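Local coordinates for protein sugar kinase (Agrobacterium tumefaciens, PDB 2RBC) that probably phosphorylates a sugar or similar carbohydrate with ATP, as a member of the ribokinase-like kinases, at residues I277-F282 with V296-A302; C34-V39 with G67-A73; C248-E252 with S292-V296. All coordinates share one frame; numbering follows the deposited sequence.

Contact 1: residues I277-F282 with V296-A302. With SO4 (sulfate ion), chain B.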
ATOM      1  N   ILE A 277       4.694  -4.054  21.722  1.00 21.65           N
ATOM      2  CA  ILE A 277       5.638  -5.009  22.272  1.00 21.62           C
ATOM      3  C   ILE A 277       5.609  -4.902  23.795  1.00 21.95           C
ATOM      4  O   ILE A 277       5.670  -5.925  24.491  1.00 21.14           O
ATOM      5  CB  ILE A 277       7.061  -4.809  21.682  1.00 21.37           C
ATOM      6  CG1 ILE A 277       7.232  -5.539  20.338  1.00 21.24           C
ATOM      7  CG2 ILE A 277       8.147  -5.327  22.663  1.00 19.56           C
ATOM      8  CD1 ILE A 277       6.086  -5.407  19.271  1.00 21.87           C
ATOM      9  N   PHE A 278       5.557  -3.673  24.315  1.00 22.02           N
ATOM     10  CA  PHE A 278       5.422  -3.436  25.754  1.00 22.38           C
ATOM     11  C   PHE A 278       4.202  -4.159  26.307  1.00 22.81           C
ATOM     12  O   PHE A 278       4.317  -4.893  27.260  1.00 24.09           O
ATOM     13  CB  PHE A 278       5.347  -1.920  26.099  1.00 21.99           C
ATOM     14  CG  PHE A 278       5.378  -1.593  27.600  1.00 22.17           C
ATOM     15  CD1 PHE A 278       4.271  -1.835  28.415  1.00 24.47           C
ATOM     16  CD2 PHE A 278       6.518  -1.009  28.186  1.00 25.50           C
ATOM     17  CE1 PHE A 278       4.314  -1.559  29.777  1.00 21.87           C
ATOM     18  CE2 PHE A 278       6.571  -0.709  29.563  1.00 23.71           C
ATOM     19  CZ  PHE A 278       5.477  -0.986  30.356  1.00 23.10           C
ATOM     20  N   HIS A 279       3.040  -3.942  25.695  1.00 22.34           N
ATOM     21  CA  HIS A 279       1.781  -4.498  26.219  1.00 22.31           C
ATOM     22  C   HIS A 279       1.726  -6.019  26.218  1.00 21.04           C
ATOM     23  O   HIS A 279       1.260  -6.643  27.180  1.00 20.85           O
ATOM     24  CB  HIS A 279       0.598  -3.941  25.418  1.00 22.57           C
ATOM     25  CG  HIS A 279       0.493  -2.457  25.502  1.00 23.94           C
ATOM     26  ND1 HIS A 279       0.157  -1.677  24.421  1.00 29.22           N
ATOM     27  CD2 HIS A 279       0.737  -1.603  26.524  1.00 28.70           C
ATOM     28  CE1 HIS A 279       0.211  -0.396  24.774  1.00 30.65           C
ATOM     29  NE2 HIS A 279       0.550  -0.325  26.046  1.00 30.08           N
ATOM     30  N   GLY A 280       2.191  -6.614  25.135  1.00 20.48           N
ATOM     31  CA  GLY A 280       2.212  -8.057  25.016  1.00 20.11           C
ATOM     32  C   GLY A 280       3.148  -8.657  26.058  1.00 21.18           C
ATOM     33  O   GLY A 280       2.806  -9.657  26.663  1.00 20.84           O
ATOM     34  N   THR A 281       4.331  -8.067  26.247  1.00 20.36           N
ATOM     35  CA  THR A 281       5.283  -8.549  27.258  1.00 20.97           C
ATOM     36  C   THR A 281       4.659  -8.440  28.639  1.00 20.03           C
ATOM     37  O   THR A 281       4.769  -9.345  29.473  1.00 20.57           O
ATOM     38  CB  THR A 281       6.621  -7.724  27.186  1.00 20.66           C
ATOM     39  OG1 THR A 281       7.215  -7.875  25.879  1.00 22.76           O
ATOM     40  CG2 THR A 281       7.618  -8.197  28.224  1.00 19.66           C
ATOM     41  N   PHE A 282       3.972  -7.326  28.875  1.00 21.31           N
ATOM     42  CA  PHE A 282       3.389  -7.050  30.160  1.00 21.85           C
ATOM     43  C   PHE A 282       2.272  -8.026  30.457  1.00 21.98           C
ATOM     44  O   PHE A 282       2.153  -8.522  31.551  1.00 21.98           O
ATOM     45  CB  PHE A 282       2.884  -5.604  30.218  1.00 22.41           C
ATOM     46  CG  PHE A 282       2.374  -5.225  31.570  1.00 22.56           C
ATOM     47  CD1 PHE A 282       3.252  -4.802  32.553  1.00 21.96           C
ATOM     48  CD2 PHE A 282       1.020  -5.328  31.869  1.00 23.22           C
ATOM     49  CE1 PHE A 282       2.802  -4.496  33.823  1.00 23.97           C
ATOM     50  CE2 PHE A 282       0.557  -5.003  33.149  1.00 25.14           C
ATOM     51  CZ  PHE A 282       1.457  -4.592  34.123  1.00 23.19           C
ATOM     52  N   VAL A 296       7.296  -4.287  34.474  1.00 21.13           N
ATOM     53  CA  VAL A 296       7.481  -3.032  33.791  1.00 20.90           C
ATOM     54  C   VAL A 296       8.880  -2.988  33.179  1.00 21.21           C
ATOM     55  O   VAL A 296       9.046  -2.523  32.076  1.00 21.02           O
ATOM     56  CB  VAL A 296       7.245  -1.855  34.707  1.00 21.12           C
ATOM     57  CG1 VAL A 296       7.694  -0.559  34.026  1.00 21.14           C
ATOM     58  CG2 VAL A 296       5.772  -1.761  35.122  1.00 19.35           C
ATOM     59  N   ARG A 297       9.890  -3.421  33.924  1.00 21.97           N
ATOM     60  CA  ARG A 297      11.255  -3.495  33.388  1.00 21.98           C
ATOM     61  C   ARG A 297      11.395  -4.360  32.151  1.00 21.50           C
ATOM     62  O   ARG A 297      11.970  -3.919  31.152  1.00 20.40           O
ATOM     63  CB  ARG A 297      12.235  -4.026  34.433  1.00 22.37           C
ATOM     64  CG  ARG A 297      12.650  -3.010  35.418  1.00 23.13           C
ATOM     65  CD  ARG A 297      13.297  -3.635  36.596  1.00 24.72           C
ATOM     66  NE  ARG A 297      13.834  -2.608  37.457  1.00 25.42           N
ATOM     67  CZ  ARG A 297      14.666  -2.846  38.461  1.00 27.54           C
ATOM     68  NH1 ARG A 297      15.043  -4.078  38.762  1.00 28.94           N
ATOM     69  NH2 ARG A 297      15.140  -1.838  39.152  1.00 26.56           N
ATOM     70  N   LEU A 298      10.903  -5.594  32.222  1.00 21.17           N
ATOM     71  CA  LEU A 298      10.992  -6.513  31.105  1.00 21.00           C
ATOM     72  C   LEU A 298      10.298  -5.951  29.859  1.00 21.05           C
ATOM     73  O   LEU A 298      10.852  -6.039  28.763  1.00 20.10           O
ATOM     74  CB  LEU A 298      10.370  -7.870  31.474  1.00 21.00           C
ATOM     75  CG  LEU A 298      10.552  -9.038  30.505  1.00 22.13           C
ATOM     76  CD1 LEU A 298      11.985  -9.587  30.459  1.00 19.39           C
ATOM     77  CD2 LEU A 298       9.505 -10.131  30.808  1.00 19.98           C
ATOM     78  N   SER A 299       9.098  -5.387  30.044  1.00 20.71           N
ATOM     79  CA  SER A 299       8.331  -4.807  28.954  1.00 20.72           C
ATOM     80  C   SER A 299       9.043  -3.610  28.341  1.00 20.66           C
ATOM     81  O   SER A 299       9.041  -3.441  27.104  1.00 20.07           O
ATOM     82  CB  SER A 299       6.965  -4.381  29.465  1.00 21.34           C
ATOM     83  OG  SER A 299       6.306  -5.453  30.088  1.00 20.05           O
ATOM     84  N   SER A 300       9.650  -2.792  29.203  1.00 20.89           N
ATOM     85  CA  SER A 300      10.425  -1.647  28.774  1.00 21.45           C
ATOM     86  C   SER A 300      11.626  -2.039  27.934  1.00 20.49           C
ATOM     87  O   SER A 300      11.868  -1.449  26.873  1.00 19.11           O
ATOM     88  CB  SER A 300      10.929  -0.832  29.977  1.00 21.27           C
ATOM     89  OG  SER A 300       9.831  -0.233  30.639  1.00 26.41           O
ATOM     90  N   VAL A 301      12.396  -3.015  28.406  1.00 20.38           N
ATOM     91  CA  VAL A 301      13.558  -3.452  27.667  1.00 20.06           C
ATOM     92  C   VAL A 301      13.170  -4.075  26.331  1.00 20.47           C
ATOM     93  O   VAL A 301      13.804  -3.811  25.302  1.00 21.35           O
ATOM     94  CB  VAL A 301      14.455  -4.422  28.529  1.00 20.33           C
ATOM     95  CG1 VAL A 301      15.622  -4.991  27.716  1.00 18.90           C
ATOM     96  CG2 VAL A 301      14.981  -3.659  29.769  1.00 16.90           C
ATOM     97  N   ALA A 302      12.134  -4.893  26.340  1.00 20.33           N
ATOM     98  CA  ALA A 302      11.652  -5.510  25.113  1.00 20.37           C
ATOM     99  C   ALA A 302      11.271  -4.450  24.086  1.00 20.30           C
ATOM    100  O   ALA A 302      11.671  -4.525  22.912  1.00 19.88           O
ATOM    101  CB  ALA A 302      10.479  -6.426  25.400  1.00 19.86           C
TER
HETATM  102  S   SO4 B 322      16.508   1.138  37.334  1.00 96.58           S
HETATM  103  O1  SO4 B 322      17.437   0.890  38.431  1.00 97.21           O
HETATM  104  O2  SO4 B 322      15.195   0.609  37.668  1.00 96.75           O
HETATM  105  O3  SO4 B 322      16.343   2.576  37.100  1.00 96.60           O
HETATM  106  O4  SO4 B 322      17.038   0.452  36.157  1.00 96.77           O
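Ser299 is wedged between Phe278, Thr281 and Phe282 where segments 277-282 and 296-302, on helices 274-287 and 292-307 of the ribokinase-like domain, run roughly antiparallel; their axes approach to 8.0 Å at 145°. Ser299 CB sits almost over the middle of the Phe278 ring, 3.5 Å from the centroid and 6° off the normal, a CH-pi contact; the ring reaches under it because CG is anti to the backbone N (chi1 -173°). At the edge of the same ring lies Ser300 OG, 3.5 Å from Phe278 CE2. Thr281 turns its methyl CG2 onto Ser299 CA at 3.5 Å, while Ile277 CG2 presses on the backbone of Ala302. Packing is looser toward Val296, whose CG2 stays 4.2 Å from Phe282 CE1. On the partly exposed side, Arg297 points away; Arg297 NH2 donates at 2.9 Å to O2 of a sulfate ion, probably from the crystallisation liquor, that Gln261 and Arg332 also bind. No hydrogen bond joins the segments. Each hydroxyl turns back onto its own helix: Thr281 OG1 to Ile277 O, Ser300 OG to Val296 O, and Ser299 OG to Ala295 O. The hydroxyls thus pair within their helices, which meet through van der Waals and CH-pi contacts.

Contact 2: residues C34-V39 with G67-A73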
ATOM      1  N   CYS A  34      -5.135 -12.062  22.847  1.00 21.97           N
ATOM      2  CA  CYS A  34      -5.093 -10.647  22.425  1.00 22.10           C
ATOM      3  C   CYS A  34      -6.298 -10.385  21.555  1.00 21.51           C
ATOM      4  O   CYS A  34      -6.672 -11.211  20.748  1.00 20.96           O
ATOM      5  CB  CYS A  34      -3.806 -10.359  21.672  1.00 21.33           C
ATOM      6  SG  CYS A  34      -2.366 -10.712  22.688  1.00 25.27           S
ATOM      7  N   VAL A  35      -6.930  -9.231  21.736  1.00 21.45           N
ATOM      8  CA  VAL A  35      -8.122  -8.870  20.981  1.00 21.08           C
ATOM      9  C   VAL A  35      -7.980  -7.479  20.375  1.00 21.47           C
ATOM     10  O   VAL A  35      -7.646  -6.522  21.088  1.00 21.73           O
ATOM     11  CB  VAL A  35      -9.354  -8.837  21.880  1.00 22.07           C
ATOM     12  CG1 VAL A  35     -10.609  -8.482  21.075  1.00 19.45           C
ATOM     13  CG2 VAL A  35      -9.502 -10.188  22.648  1.00 20.97           C
ATOM     14  N   GLY A  36      -8.214  -7.391  19.066  1.00 21.45           N
ATOM     15  CA  GLY A  36      -8.285  -6.113  18.363  1.00 21.28           C
ATOM     16  C   GLY A  36      -7.794  -6.044  16.933  1.00 20.90           C
ATOM     17  O   GLY A  36      -8.131  -6.857  16.104  1.00 20.92           O
ATOM     18  N   ALA A  37      -6.947  -5.062  16.667  1.00 21.24           N
ATOM     19  CA  ALA A  37      -6.483  -4.752  15.317  1.00 21.61           C
ATOM     20  C   ALA A  37      -5.585  -5.777  14.631  1.00 21.31           C
ATOM     21  O   ALA A  37      -4.673  -6.326  15.236  1.00 22.14           O
ATOM     22  CB  ALA A  37      -5.806  -3.388  15.326  1.00 19.99           C
ATOM     23  N   ALA A  38      -5.858  -5.965  13.338  1.00 21.22           N
ATOM     24  CA  ALA A  38      -5.146  -6.854  12.413  1.00 21.31           C
ATOM     25  C   ALA A  38      -5.150  -6.139  11.069  1.00 21.17           C
ATOM     26  O   ALA A  38      -6.207  -6.064  10.390  1.00 22.25           O
ATOM     27  CB  ALA A  38      -5.835  -8.206  12.313  1.00 19.51           C
ATOM     28  N   VAL A  39      -4.000  -5.588  10.691  1.00 21.58           N
ATOM     29  CA  VAL A  39      -3.896  -4.581   9.595  1.00 21.28           C
ATOM     30  C   VAL A  39      -2.683  -4.962   8.741  1.00 22.16           C
ATOM     31  O   VAL A  39      -1.604  -5.270   9.309  1.00 22.01           O
ATOM     32  CB  VAL A  39      -3.630  -3.122  10.139  1.00 21.02           C
ATOM     33  CG1 VAL A  39      -3.593  -2.074   9.013  1.00 21.66           C
ATOM     34  CG2 VAL A  39      -4.657  -2.710  11.189  1.00 21.12           C
ATOM     35  N   GLY A  67      -0.673  -4.122  13.738  1.00 22.23           N
ATOM     36  CA  GLY A  67      -1.830  -3.551  14.442  1.00 22.58           C
ATOM     37  C   GLY A  67      -1.627  -3.788  15.925  1.00 23.36           C
ATOM     38  O   GLY A  67      -0.839  -4.624  16.304  1.00 23.34           O
HETATM   39  N   MSE A  68      -2.285  -3.010  16.778  1.00 23.72           N
HETATM   40  CA  MSE A  68      -2.007  -3.071  18.199  1.00 26.06           C
HETATM   41  C   MSE A  68      -2.121  -4.477  18.770  1.00 24.49           C
HETATM   42  O   MSE A  68      -1.157  -4.987  19.300  1.00 24.91           O
HETATM   43  CB  MSE A  68      -2.910  -2.116  18.954  1.00 26.05           C
HETATM   44  CG  MSE A  68      -2.651  -0.669  18.564  1.00 28.19           C
HETATM   45 SE   MSE A  68      -3.994   0.515  19.355  0.80 40.37          SE
HETATM   46  CE  MSE A  68      -5.591   0.006  18.325  1.00 31.35           C
ATOM     47  N   ALA A  69      -3.289  -5.107  18.665  1.00 23.57           N
ATOM     48  CA  ALA A  69      -3.433  -6.467  19.226  1.00 22.99           C
ATOM     49  C   ALA A  69      -2.521  -7.502  18.568  1.00 21.92           C
ATOM     50  O   ALA A  69      -2.037  -8.444  19.219  1.00 21.18           O
ATOM     51  CB  ALA A  69      -4.875  -6.961  19.173  1.00 22.36           C
ATOM     52  N   SER A  70      -2.329  -7.369  17.268  1.00 22.02           N
ATOM     53  CA  SER A  70      -1.598  -8.383  16.497  1.00 20.94           C
ATOM     54  C   SER A  70      -0.112  -8.370  16.898  1.00 21.73           C
ATOM     55  O   SER A  70       0.520  -9.409  17.029  1.00 20.96           O
ATOM     56  CB  SER A  70      -1.732  -8.100  14.998  1.00 21.73           C
ATOM     57  OG  SER A  70      -3.050  -8.360  14.593  1.00 20.44           O
ATOM     58  N   SER A  71       0.423  -7.170  17.052  1.00 20.70           N
ATOM     59  CA  SER A  71       1.804  -6.986  17.434  1.00 20.83           C
ATOM     60  C   SER A  71       2.045  -7.415  18.902  1.00 21.22           C
ATOM     61  O   SER A  71       3.095  -7.942  19.241  1.00 22.37           O
ATOM     62  CB  SER A  71       2.166  -5.501  17.251  1.00 21.09           C
ATOM     63  OG  SER A  71       2.228  -5.142  15.865  1.00 19.62           O
ATOM     64  N   ALA A  72       1.084  -7.121  19.768  1.00 21.24           N
ATOM     65  CA  ALA A  72       1.093  -7.571  21.155  1.00 20.42           C
ATOM     66  C   ALA A  72       1.115  -9.099  21.166  1.00 20.21           C
ATOM     67  O   ALA A  72       1.896  -9.703  21.902  1.00 20.69           O
ATOM     68  CB  ALA A  72      -0.168  -7.035  21.941  1.00 19.83           C
ATOM     69  N   ALA A  73       0.263  -9.720  20.353  1.00 19.62           N
ATOM     70  CA  ALA A  73       0.268 -11.165  20.217  1.00 19.99           C
ATOM     71  C   ALA A  73       1.633 -11.715  19.765  1.00 20.73           C
ATOM     72  O   ALA A  73       2.102 -12.702  20.284  1.00 21.23           O
ATOM     73  CB  ALA A  73      -0.888 -11.663  19.288  1.00 19.86           C
TER
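Ser70 OG donates to Ala37 O at 2.7 Å, approaching in the carbonyl plane on a lone pair, with a C=O...OG angle of 132°. The hydroxyl lies beside its own backbone N (chi1 -70°), and that N-H adds a weak, bent bond to the same oxygen, Ser70 N to Ala37 O 3.3 Å. One carbonyl of the 34-39 segment is therefore gripped by both the side chain and the backbone of a residue in the first turn of helix 68-78. Ala38 CB also touches Ser70 OG, at 3.6 Å.

Further along, packing takes over, and small residues let the backbones close in. Ala69 CB presses against the Val35-Gly36 peptide, 3.4 Å from Gly36 N. Gly67, at the N-cap position, brings its bare CA 4.1 Å from Ala37 CB; both Gly36 and Gly67 adopt backbone angles favourable to glycine. At the strand end of the contact, Cys34 CB rests near Ala69 O, and Cys34 SG lies 3.6 Å from Ala73 CA, alongside the helix.

Strand 31-35, helix 68-78 and strand 82-90 belong to the ribokinase-like alpha/beta domain; between the first strand and the helix the chain makes strands 39-45 and 60-66 of the small four-stranded sheet. Strand 31-35 runs between strands 82-90 and 160-163, parallel to both. Asp164 accepts a hydrogen bond from Ala37 N and a weak one from Ala69 N, tying the two segments from a third place. Leu85 of strand 82-90 packs on Cys34, Ala69 and Ser70, Leu162 lies against Ala72, and Met68, a selenomethionine, reaches Asp276 of helix 274-287.

Contact 3: residues C248-E252 with S292-V296. With SO4 (sulfate ion), chain C.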
ATOM      1  N   CYS A 248       8.115   4.934  32.564  1.00 25.18           N
ATOM      2  CA  CYS A 248       6.765   4.437  32.864  1.00 24.51           C
ATOM      3  C   CYS A 248       6.427   4.724  34.333  1.00 24.08           C
ATOM      4  O   CYS A 248       7.203   4.403  35.225  1.00 22.76           O
ATOM      5  CB  CYS A 248       6.718   2.953  32.576  1.00 24.79           C
ATOM      6  SG  CYS A 248       5.154   2.209  32.969  1.00 27.25           S
ATOM      7  N   TRP A 249       5.288   5.377  34.552  1.00 23.26           N
ATOM      8  CA  TRP A 249       4.759   5.652  35.874  1.00 23.58           C
ATOM      9  C   TRP A 249       3.578   4.750  36.124  1.00 23.67           C
ATOM     10  O   TRP A 249       2.810   4.496  35.212  1.00 24.02           O
ATOM     11  CB  TRP A 249       4.264   7.093  35.960  1.00 24.76           C
ATOM     12  CG  TRP A 249       5.358   8.105  36.055  1.00 24.49           C
ATOM     13  CD1 TRP A 249       5.841   8.671  37.193  1.00 27.26           C
ATOM     14  CD2 TRP A 249       6.105   8.671  34.976  1.00 26.91           C
ATOM     15  NE1 TRP A 249       6.836   9.558  36.891  1.00 27.22           N
ATOM     16  CE2 TRP A 249       7.006   9.594  35.536  1.00 26.37           C
ATOM     17  CE3 TRP A 249       6.074   8.509  33.584  1.00 26.94           C
ATOM     18  CZ2 TRP A 249       7.893  10.345  34.770  1.00 28.35           C
ATOM     19  CZ3 TRP A 249       6.963   9.282  32.801  1.00 28.12           C
ATOM     20  CH2 TRP A 249       7.866  10.169  33.406  1.00 27.07           C
ATOM     21  N   TRP A 250       3.430   4.248  37.349  1.00 22.92           N
ATOM     22  CA  TRP A 250       2.261   3.395  37.640  1.00 23.38           C
ATOM     23  C   TRP A 250       1.856   3.452  39.094  1.00 23.27           C
ATOM     24  O   TRP A 250       2.640   3.861  39.975  1.00 22.48           O
ATOM     25  CB  TRP A 250       2.506   1.917  37.219  1.00 23.52           C
ATOM     26  CG  TRP A 250       3.338   1.069  38.190  1.00 24.27           C
ATOM     27  CD1 TRP A 250       2.865   0.251  39.157  1.00 23.48           C
ATOM     28  CD2 TRP A 250       4.760   0.950  38.223  1.00 24.24           C
ATOM     29  NE1 TRP A 250       3.904  -0.366  39.816  1.00 26.75           N
ATOM     30  CE2 TRP A 250       5.082   0.041  39.250  1.00 25.85           C
ATOM     31  CE3 TRP A 250       5.805   1.526  37.473  1.00 24.66           C
ATOM     32  CZ2 TRP A 250       6.407  -0.286  39.580  1.00 25.03           C
ATOM     33  CZ3 TRP A 250       7.104   1.187  37.776  1.00 24.25           C
ATOM     34  CH2 TRP A 250       7.396   0.277  38.821  1.00 24.48           C
ATOM     35  N   THR A 251       0.613   3.018  39.311  1.00 23.43           N
ATOM     36  CA  THR A 251       0.049   2.794  40.627  1.00 23.04           C
ATOM     37  C   THR A 251      -0.543   1.374  40.692  1.00 23.72           C
ATOM     38  O   THR A 251      -1.185   0.878  39.753  1.00 21.69           O
ATOM     39  CB  THR A 251      -1.034   3.874  40.994  1.00 23.20           C
ATOM     40  OG1 THR A 251      -2.099   3.823  40.047  1.00 21.66           O
ATOM     41  CG2 THR A 251      -0.474   5.296  41.021  1.00 22.10           C
ATOM     42  N   GLU A 252      -0.313   0.720  41.827  1.00 24.42           N
ATOM     43  CA  GLU A 252      -0.900  -0.580  42.102  1.00 24.02           C
ATOM     44  C   GLU A 252      -2.364  -0.438  42.497  1.00 24.61           C
ATOM     45  O   GLU A 252      -2.800   0.627  42.965  1.00 23.74           O
ATOM     46  CB  GLU A 252      -0.164  -1.252  43.256  1.00 24.53           C
ATOM     47  CG  GLU A 252       1.349  -1.344  43.088  1.00 25.19           C
ATOM     48  CD  GLU A 252       1.789  -2.417  42.110  1.00 29.42           C
ATOM     49  OE1 GLU A 252       0.948  -3.258  41.686  1.00 29.22           O
ATOM     50  OE2 GLU A 252       3.001  -2.405  41.777  1.00 31.82           O
ATOM     51  N   SER A 292       5.212  -6.347  39.766  1.00 24.13           N
ATOM     52  CA  SER A 292       4.937  -5.194  38.892  1.00 24.51           C
ATOM     53  C   SER A 292       6.184  -4.503  38.349  1.00 23.92           C
ATOM     54  O   SER A 292       6.289  -4.287  37.137  1.00 25.28           O
ATOM     55  CB  SER A 292       4.090  -4.170  39.636  1.00 23.73           C
ATOM     56  OG  SER A 292       2.849  -4.758  39.958  1.00 28.92           O
ATOM     57  N   ARG A 293       7.137  -4.200  39.211  1.00 23.43           N
ATOM     58  CA  ARG A 293       8.344  -3.515  38.739  1.00 23.62           C
ATOM     59  C   ARG A 293       9.134  -4.413  37.770  1.00 23.76           C
ATOM     60  O   ARG A 293       9.539  -3.957  36.692  1.00 22.91           O
ATOM     61  CB  ARG A 293       9.227  -3.002  39.885  1.00 23.75           C
ATOM     62  CG  ARG A 293      10.456  -2.243  39.366  1.00 23.57           C
ATOM     63  CD  ARG A 293      11.332  -1.684  40.498  1.00 25.62           C
ATOM     64  NE  ARG A 293      10.648  -0.599  41.186  1.00 24.92           N
ATOM     65  CZ  ARG A 293      10.539   0.645  40.725  1.00 26.08           C
ATOM     66  NH1 ARG A 293      11.090   1.006  39.581  1.00 26.53           N
ATOM     67  NH2 ARG A 293       9.907   1.558  41.447  1.00 27.51           N
ATOM     68  N   ALA A 294       9.314  -5.691  38.118  1.00 22.71           N
ATOM     69  CA  ALA A 294       9.951  -6.680  37.199  1.00 22.50           C
ATOM     70  C   ALA A 294       9.269  -6.715  35.818  1.00 22.39           C
ATOM     71  O   ALA A 294       9.932  -6.743  34.762  1.00 20.96           O
ATOM     72  CB  ALA A 294       9.937  -8.060  37.830  1.00 22.73           C
ATOM     73  N   ALA A 295       7.939  -6.682  35.832  1.00 21.76           N
ATOM     74  CA  ALA A 295       7.135  -6.716  34.610  1.00 21.42           C
ATOM     75  C   ALA A 295       7.273  -5.428  33.803  1.00 21.25           C
ATOM     76  O   ALA A 295       7.361  -5.458  32.590  1.00 20.88           O
ATOM     77  CB  ALA A 295       5.706  -6.970  34.955  1.00 20.80           C
ATOM     78  N   VAL A 296       7.296  -4.287  34.474  1.00 21.13           N
ATOM     79  CA  VAL A 296       7.481  -3.032  33.791  1.00 20.90           C
ATOM     80  C   VAL A 296       8.880  -2.988  33.179  1.00 21.21           C
ATOM     81  O   VAL A 296       9.046  -2.523  32.076  1.00 21.02           O
ATOM     82  CB  VAL A 296       7.245  -1.855  34.707  1.00 21.12           C
ATOM     83  CG1 VAL A 296       7.694  -0.559  34.026  1.00 21.14           C
ATOM     84  CG2 VAL A 296       5.772  -1.761  35.122  1.00 19.35           C
TER
HETATM   85  S   SO4 C 323       8.386  -0.851  43.843  1.00100.21           S
HETATM   86  O1  SO4 C 323       7.287  -1.407  44.623  1.00101.11           O
HETATM   87  O2  SO4 C 323       7.806  -0.312  42.614  1.00100.38           O
HETATM   88  O3  SO4 C 323       9.046   0.213  44.604  1.00 99.76           O
HETATM   89  O4  SO4 C 323       9.339  -1.920  43.551  1.00 99.08           O
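Trp250 carries its CG between the backbone N and the carbonyl carbon (chi1 80°), which swings the indole from its strand toward Ser292, Arg293 and Val296, while Glu252 bends at chi2 (-76°) to bring its carboxylate beside the indole N-H. The setting is the alpha/beta layering of the ribokinase-like fold: strand 248-251, antiparallel to both its neighbours, is covered by the first turns of helix 292-307. Trp250 NE1 donates to Glu252 OE2 at 3.0 Å, nearly in the indole plane but from above that of the carboxylate. Ser292 OG gives its hydrogen to Glu252 OE1, also at 3.0 Å, on the syn lone pair. The carboxylate thus links strand end to helix start and fixes the indole's rotation.

Over the indole's six-membered ring Val296 CG2 makes a CH-pi contact, displaced toward the rim, and Val296 CG1 meets Cys248 SG at 3.9 Å. Phe238 and His259 of the flanking strands also meet the indole.

Toward the partly exposed side, Arg293 bends at chi3 and lays a guanidinium face over Trp250 CH2, the two planes 59° apart. NH1 is held by Gln261 and by Phe260 O. The guanidinium also binds a sulfate, probably from the crystallisation liquor: Arg293 NE donates to its O4 at 3.0 Å, and NH2 adds a weak bond to O2, an oxygen lying 3.3 Å from Trp250 CZ2.

How the contacts relate
Along the chain, contact 2 closes before the other two open, whereas contacts 1 and 3 interleave: strand 248-251, helix 274-287, then helix 292-307, which both use and whose Val296 they share. Their centres are about 10 Å apart, and Phe278 CZ touches Cys248 SG at 4.1 Å, giving continuous packing from the helix pair to the strand. Contact 2 lies about 15 Å from contact 1, centre to centre, and meets it through Gly280 N and Ala72 CB, 4.0 Å apart. The centres of contacts 2 and 3 are about 22 Å apart and the two do not touch, yet both reach the same large mixed sheet. Helix 274-287 thus bridges the early and late parts of one kinase domain.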